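Iron(III) ABC transporter, periplasmic iron-compound-binding protein (Vibrio cholerae, PDB 3TEF) probably binds ferric catecholate siderophores in the periplasm and delivers them to an ABC transporter for iron uptake. Local coordinates at residues 32-37 with 54-59; 48-53 with 256-261. One frame throughout, in Å; residues are numbered along the deposited sequence.

Both contacts use the loop that follows strand 42-43, and their centres lie about 12 Å apart. Contact 1 (32-37 with 54-59) is partly buried and local in sequence. It ties the loop to the end of helix 27-35 by one phenol-carboxylate bond, with a lysine close by. Contact 2 (48-53 with 256-261) lies at the surface and joins segments about 200 residues apart. Between its two segments the chemistry is uncharged: an amide meets a phenol and a proline ring, and a water adds a bridge. The two also touch each other, since Asp34 CB packs on Leu53 CD2 at 4.0 Å. Helix 27-35 borders contact 2 as well, through Val27.

Contact 1 (32-37 with 54-59); sequences AIDSFG and AKYKSD
Tyr56 and Asp34 make the direct polar link between the two segments. Tyr56 OH donates to Asp34 OD1 at 2.6 Å, a short hydrogen bond. The phenol meets OD1 on its anti side, 26° out of the carboxylate plane. Asp34 CG is anti to the backbone N (chi1 178°), which carries the carboxylate off the helix toward the phenol. The carboxylate lies at the edge of the Tyr56 ring, and the two planes are 82° apart. Asp34 CB and CG also make van der Waals contact with the hydroxyl end of the ring; CB is 3.9 Å from Tyr56 CE2.

The charged part is looser. Lys55 NZ stays 4.5 Å from Asp34 OD1, beyond a salt bridge. Water 1 closes the gap. It donates to Asp34 OD1 at 2.5 Å and accepts from Lys55 NZ at 3.1 Å. OD1 therefore receives two hydrogen bonds, from the phenol and the water. The nearby ammonium would be expected to favour the charged carboxylate.

Packing around the phenol supports its position. Within 54-59, Lys55 CG covers one face of the Tyr56 ring, 3.9 Å above its plane and over its centre. Tyr61 meets the Tyr56 ring with its own, and Pro40 also touches Tyr56. The backbone O of Tyr56 accepts from Lys45 NZ, so this residue is held at both ends.

Asp34 stands in the last turn of helix 27-35. Gly37, with positive phi, is the C-prime residue of a Schellman motif: Gly37 N bonds to Asp34 O, and Ile38 N to Ile33 O. The contact thus joins a Schellman-capped helix end to a 3-10 turn, within the periplasmic binding protein fold of this solute-binding family.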
loop_
_atom_site.group_PDB
_atom_site.type_symbol
_atom_site.label_atom_id
_atom_site.label_comp_id
_atom_site.label_asym_id
_atom_site.label_seq_id
_atom_site.Cartn_x
_atom_site.Cartn_y
_atom_site.Cartn_z
ATOM N N ALA A 32 0.502 1.077 -10.083
ATOM C CA ALA A 32 1.818 0.884 -10.684
ATOM C C ALA A 32 1.702 0.583 -12.177
ATOM O O ALA A 32 2.464 1.104 -12.996
ATOM C CB ALA A 32 2.596 -0.222 -9.951
ATOM N N ILE A 33 0.714 -0.222 -12.539
ATOM C CA ILE A 33 0.519 -0.597 -13.938
ATOM C C ILE A 33 0.182 0.631 -14.798
ATOM O O ILE A 33 0.823 0.885 -15.817
ATOM C CB ILE A 33 -0.519 -1.734 -14.080
ATOM C CG1 ILE A 33 0.133 -3.065 -13.668
ATOM C CG2 ILE A 33 -1.046 -1.809 -15.499
ATOM C CD1 ILE A 33 -0.828 -4.231 -13.520
ATOM N N ASP A 34 -0.790 1.413 -14.365
ATOM C CA ASP A 34 -1.110 2.637 -15.081
ATOM C C ASP A 34 0.075 3.613 -15.114
ATOM O O ASP A 34 0.354 4.213 -16.148
ATOM C CB ASP A 34 -2.350 3.300 -14.488
ATOM C CG ASP A 34 -2.687 4.599 -15.180
ATOM O OD1 ASP A 34 -3.293 4.547 -16.265
ATOM O OD2 ASP A 34 -2.327 5.656 -14.635
ATOM N N SER A 35 0.767 3.764 -13.986
ATOM C CA SER A 35 1.888 4.697 -13.878
ATOM C C SER A 35 2.999 4.406 -14.889
ATOM O O SER A 35 3.655 5.333 -15.395
ATOM C CB SER A 35 2.468 4.698 -12.461
ATOM O OG SER A 35 1.526 5.194 -11.528
ATOM N N PHE A 36 3.211 3.126 -15.169
ATOM C CA PHE A 36 4.246 2.703 -16.112
ATOM C C PHE A 36 3.722 2.624 -17.551
ATOM O O PHE A 36 4.419 2.167 -18.455
ATOM C CB PHE A 36 4.907 1.386 -15.662
ATOM C CG PHE A 36 5.883 1.560 -14.525
ATOM C CD1 PHE A 36 6.952 2.439 -14.646
ATOM C CD2 PHE A 36 5.738 0.850 -13.344
ATOM C CE1 PHE A 36 7.846 2.609 -13.603
ATOM C CE2 PHE A 36 6.619 1.019 -12.297
ATOM C CZ PHE A 36 7.681 1.893 -12.427
ATOM N N GLY A 37 2.492 3.090 -17.754
ATOM C CA GLY A 37 1.979 3.312 -19.091
ATOM C C GLY A 37 1.223 2.164 -19.719
ATOM O O GLY A 37 0.992 2.154 -20.925
ATOM N N ALA A 54 -9.134 7.680 -11.672
ATOM C CA ALA A 54 -10.570 7.868 -11.859
ATOM C C ALA A 54 -11.133 7.277 -13.149
ATOM O O ALA A 54 -12.291 6.850 -13.176
ATOM C CB ALA A 54 -10.925 9.363 -11.753
ATOM N N LYS A 55 -10.355 7.266 -14.224
ATOM C CA LYS A 55 -10.896 6.775 -15.484
ATOM C C LYS A 55 -11.306 5.310 -15.396
ATOM O O LYS A 55 -12.215 4.866 -16.098
ATOM C CB LYS A 55 -9.925 6.988 -16.651
ATOM C CG LYS A 55 -8.777 5.993 -16.761
ATOM C CD LYS A 55 -8.046 6.215 -18.077
ATOM C CE LYS A 55 -6.948 5.206 -18.311
ATOM N NZ LYS A 55 -6.191 5.454 -19.584
ATOM N N TYR A 56 -10.635 4.568 -14.518
ATOM C CA TYR A 56 -10.915 3.145 -14.363
ATOM C C TYR A 56 -12.207 2.881 -13.604
ATOM O O TYR A 56 -12.622 1.734 -13.465
ATOM C CB TYR A 56 -9.719 2.440 -13.700
ATOM C CG TYR A 56 -8.472 2.542 -14.539
ATOM C CD1 TYR A 56 -8.356 1.817 -15.717
ATOM C CD2 TYR A 56 -7.412 3.370 -14.163
ATOM C CE1 TYR A 56 -7.229 1.902 -16.508
ATOM C CE2 TYR A 56 -6.260 3.457 -14.955
ATOM C CZ TYR A 56 -6.182 2.721 -16.124
ATOM O OH TYR A 56 -5.058 2.791 -16.919
ATOM N N LYS A 57 -12.859 3.937 -13.127
ATOM C CA LYS A 57 -14.117 3.754 -12.423
ATOM C C LYS A 57 -15.266 3.523 -13.397
ATOM O O LYS A 57 -16.300 2.988 -13.010
ATOM C CB LYS A 57 -14.481 4.966 -11.574
ATOM C CG LYS A 57 -13.547 5.316 -10.436
ATOM C CD LYS A 57 -13.908 6.717 -9.990
ATOM C CE LYS A 57 -13.754 6.929 -8.504
ATOM N NZ LYS A 57 -13.965 8.375 -8.192
ATOM N N SER A 58 -15.091 3.924 -14.653
ATOM C CA SER A 58 -16.201 3.857 -15.609
ATOM C C SER A 58 -16.378 2.494 -16.273
ATOM O O SER A 58 -15.493 1.636 -16.216
ATOM C CB SER A 58 -16.066 4.937 -16.682
ATOM O OG SER A 58 -15.320 4.458 -17.782
ATOM N N ASP A 59 -17.530 2.323 -16.918
ATOM C CA ASP A 59 -17.865 1.092 -17.636
ATOM C C ASP A 59 -17.039 0.907 -18.897
ATOM O O ASP A 59 -17.201 -0.093 -19.589
ATOM C CB ASP A 59 -19.335 1.092 -18.056
ATOM C CG ASP A 59 -20.277 0.980 -16.888
ATOM O OD1 ASP A 59 -19.859 0.443 -15.837
ATOM O OD2 ASP A 59 -21.438 1.427 -17.026
HETATM O O HOH W 1 -3.940 6.550 -17.695
#

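Contact 2 (48-53 with 256-261); sequences GTPDYL and DVNAWY
Asn258 reaches from the first turn of helix 257-262 and meets Tyr52 and Pro50. Asp256 N-caps this turn through OD2 to Ala259 N. The Asn258 side chain is extended, CG trans to N at 173°, and the amide reaches the loop. Tyr52 approaches from the opposite direction. Asn258 ND2 donates to Tyr52 OH at 3.0 Å, with an N-H...O angle of 148°. The hydroxyl lies almost in the amide plane, while the ring is turned 70° from it. ND2 lies at the ring edge, near its plane. Tyr52 OH also has a weak hydrogen bond with Asp31 OD2.

Pro50 crosses Asn258 at about a right angle. Its CG is 3.4 Å from Asn258 OD1, and its CB packs on the amide carbon. The same CG lies 3.6 Å above the Tyr52 ring plane, offset toward the rim. Val27 touches Pro50 and Asn258.

The contact joins the loop after strand 42-43 of the parallel sheet to the helix after strand 252-254 of the mixed sheet, and so probably spans the two lobes.

Water 2 donates to Asn258 OD1 at 2.9 Å and to Gly48 O at 2.7 Å. With Tyr52 OH on ND2, both ends of the amide are engaged by neutral partners, which should help fix its rotation.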
loop_
_atom_site.group_PDB
_atom_site.type_symbol
_atom_site.label_atom_id
_atom_site.label_comp_id
_atom_site.label_asym_id
_atom_site.label_seq_id
_atom_site.Cartn_x
_atom_site.Cartn_y
_atom_site.Cartn_z
ATOM N N GLY A 48 -13.784 3.607 -3.127
ATOM C CA GLY A 48 -12.708 4.468 -2.677
ATOM C C GLY A 48 -11.543 4.657 -3.635
ATOM O O GLY A 48 -10.505 5.207 -3.251
ATOM N N THR A 49 -11.702 4.224 -4.880
ATOM C CA THR A 49 -10.655 4.418 -5.885
ATOM C C THR A 49 -10.157 5.876 -5.898
ATOM O O THR A 49 -10.973 6.811 -5.889
ATOM C CB THR A 49 -11.166 3.991 -7.267
ATOM O OG1 THR A 49 -11.342 2.567 -7.277
ATOM C CG2 THR A 49 -10.193 4.384 -8.364
ATOM N N PRO A 50 -8.820 6.083 -5.883
ATOM C CA PRO A 50 -8.254 7.429 -5.780
ATOM C C PRO A 50 -8.426 8.222 -7.077
ATOM O O PRO A 50 -8.528 7.650 -8.172
ATOM C CB PRO A 50 -6.765 7.179 -5.503
ATOM C CG PRO A 50 -6.495 5.834 -6.146
ATOM C CD PRO A 50 -7.773 5.034 -5.951
ATOM N N ASP A 51 -8.455 9.544 -6.942
ATOM C CA ASP A 51 -8.624 10.404 -8.100
ATOM C C ASP A 51 -7.673 10.087 -9.237
ATOM O O ASP A 51 -8.085 10.106 -10.387
ATOM C CB ASP A 51 -8.471 11.876 -7.713
ATOM C CG ASP A 51 -9.709 12.431 -7.061
ATOM O OD1 ASP A 51 -10.755 11.749 -7.083
ATOM O OD2 ASP A 51 -9.634 13.567 -6.535
ATOM N N TYR A 52 -6.410 9.789 -8.938
ATOM C CA TYR A 52 -5.450 9.604 -10.019
ATOM C C TYR A 52 -5.732 8.370 -10.885
ATOM O O TYR A 52 -5.085 8.188 -11.921
ATOM C CB TYR A 52 -3.989 9.637 -9.529
ATOM C CG TYR A 52 -3.602 8.536 -8.543
ATOM C CD1 TYR A 52 -3.168 7.295 -8.993
ATOM C CD2 TYR A 52 -3.668 8.760 -7.171
ATOM C CE1 TYR A 52 -2.816 6.293 -8.091
ATOM C CE2 TYR A 52 -3.308 7.774 -6.265
ATOM C CZ TYR A 52 -2.888 6.549 -6.735
ATOM O OH TYR A 52 -2.540 5.567 -5.826
ATOM N N LEU A 53 -6.694 7.543 -10.467
ATOM C CA LEU A 53 -7.123 6.373 -11.247
ATOM C C LEU A 53 -8.599 6.465 -11.657
ATOM O O LEU A 53 -9.231 5.465 -11.995
ATOM C CB LEU A 53 -6.882 5.049 -10.456
ATOM C CG LEU A 53 -5.417 4.784 -10.100
ATOM C CD1 LEU A 53 -5.321 3.605 -9.125
ATOM C CD2 LEU A 53 -4.581 4.518 -11.353
ATOM N N ASP A 256 -1.928 9.653 4.186
ATOM C CA ASP A 256 -2.873 9.476 3.088
ATOM C C ASP A 256 -3.361 8.032 3.097
ATOM O O ASP A 256 -2.584 7.096 2.928
ATOM C CB ASP A 256 -2.213 9.798 1.751
ATOM C CG ASP A 256 -3.195 9.745 0.595
ATOM O OD1 ASP A 256 -3.856 10.769 0.320
ATOM O OD2 ASP A 256 -3.319 8.680 -0.031
ATOM N N VAL A 257 -4.652 7.839 3.310
ATOM C CA VAL A 257 -5.152 6.482 3.502
ATOM C C VAL A 257 -5.020 5.620 2.249
ATOM O O VAL A 257 -4.631 4.460 2.335
ATOM C CB VAL A 257 -6.608 6.473 3.988
ATOM C CG1 VAL A 257 -7.077 5.031 4.183
ATOM C CG2 VAL A 257 -6.716 7.252 5.277
ATOM N N ASN A 258 -5.326 6.180 1.084
ATOM C CA ASN A 258 -5.132 5.430 -0.146
ATOM C C ASN A 258 -3.686 4.957 -0.298
ATOM O O ASN A 258 -3.424 3.791 -0.585
ATOM C CB ASN A 258 -5.510 6.260 -1.373
ATOM C CG ASN A 258 -5.150 5.558 -2.666
ATOM O OD1 ASN A 258 -5.813 4.597 -3.060
ATOM N ND2 ASN A 258 -4.066 6.003 -3.310
ATOM N N ALA A 259 -2.748 5.875 -0.108
ATOM C CA ALA A 259 -1.357 5.568 -0.394
ATOM C C ALA A 259 -0.803 4.493 0.539
ATOM O O ALA A 259 -0.060 3.624 0.095
ATOM C CB ALA A 259 -0.496 6.812 -0.314
ATOM N N TRP A 260 -1.143 4.580 1.827
ATOM C CA TRP A 260 -0.535 3.701 2.841
ATOM C C TRP A 260 -1.274 2.387 3.069
ATOM O O TRP A 260 -0.665 1.387 3.457
ATOM C CB TRP A 260 -0.417 4.431 4.186
ATOM C CG TRP A 260 0.583 5.559 4.197
ATOM C CD1 TRP A 260 0.391 6.825 3.717
ATOM C CD2 TRP A 260 1.911 5.537 4.742
ATOM N NE1 TRP A 260 1.521 7.579 3.907
ATOM C CE2 TRP A 260 2.469 6.812 4.537
ATOM C CE3 TRP A 260 2.692 4.549 5.362
ATOM C CZ2 TRP A 260 3.766 7.139 4.941
ATOM C CZ3 TRP A 260 3.969 4.876 5.769
ATOM C CH2 TRP A 260 4.496 6.158 5.555
ATOM N N TYR A 261 -2.580 2.392 2.828
ATOM C CA TYR A 261 -3.420 1.280 3.242
ATOM C C TYR A 261 -4.063 0.545 2.055
ATOM O O TYR A 261 -4.130 -0.679 2.030
ATOM C CB TYR A 261 -4.483 1.796 4.219
ATOM C CG TYR A 261 -5.406 0.720 4.746
ATOM C CD1 TYR A 261 -4.948 -0.234 5.647
ATOM C CD2 TYR A 261 -6.732 0.666 4.344
ATOM C CE1 TYR A 261 -5.799 -1.229 6.132
ATOM C CE2 TYR A 261 -7.594 -0.320 4.826
ATOM C CZ TYR A 261 -7.118 -1.256 5.714
ATOM O OH TYR A 261 -7.973 -2.226 6.186
HETATM O O HOH W 2 -8.366 4.373 -1.778
#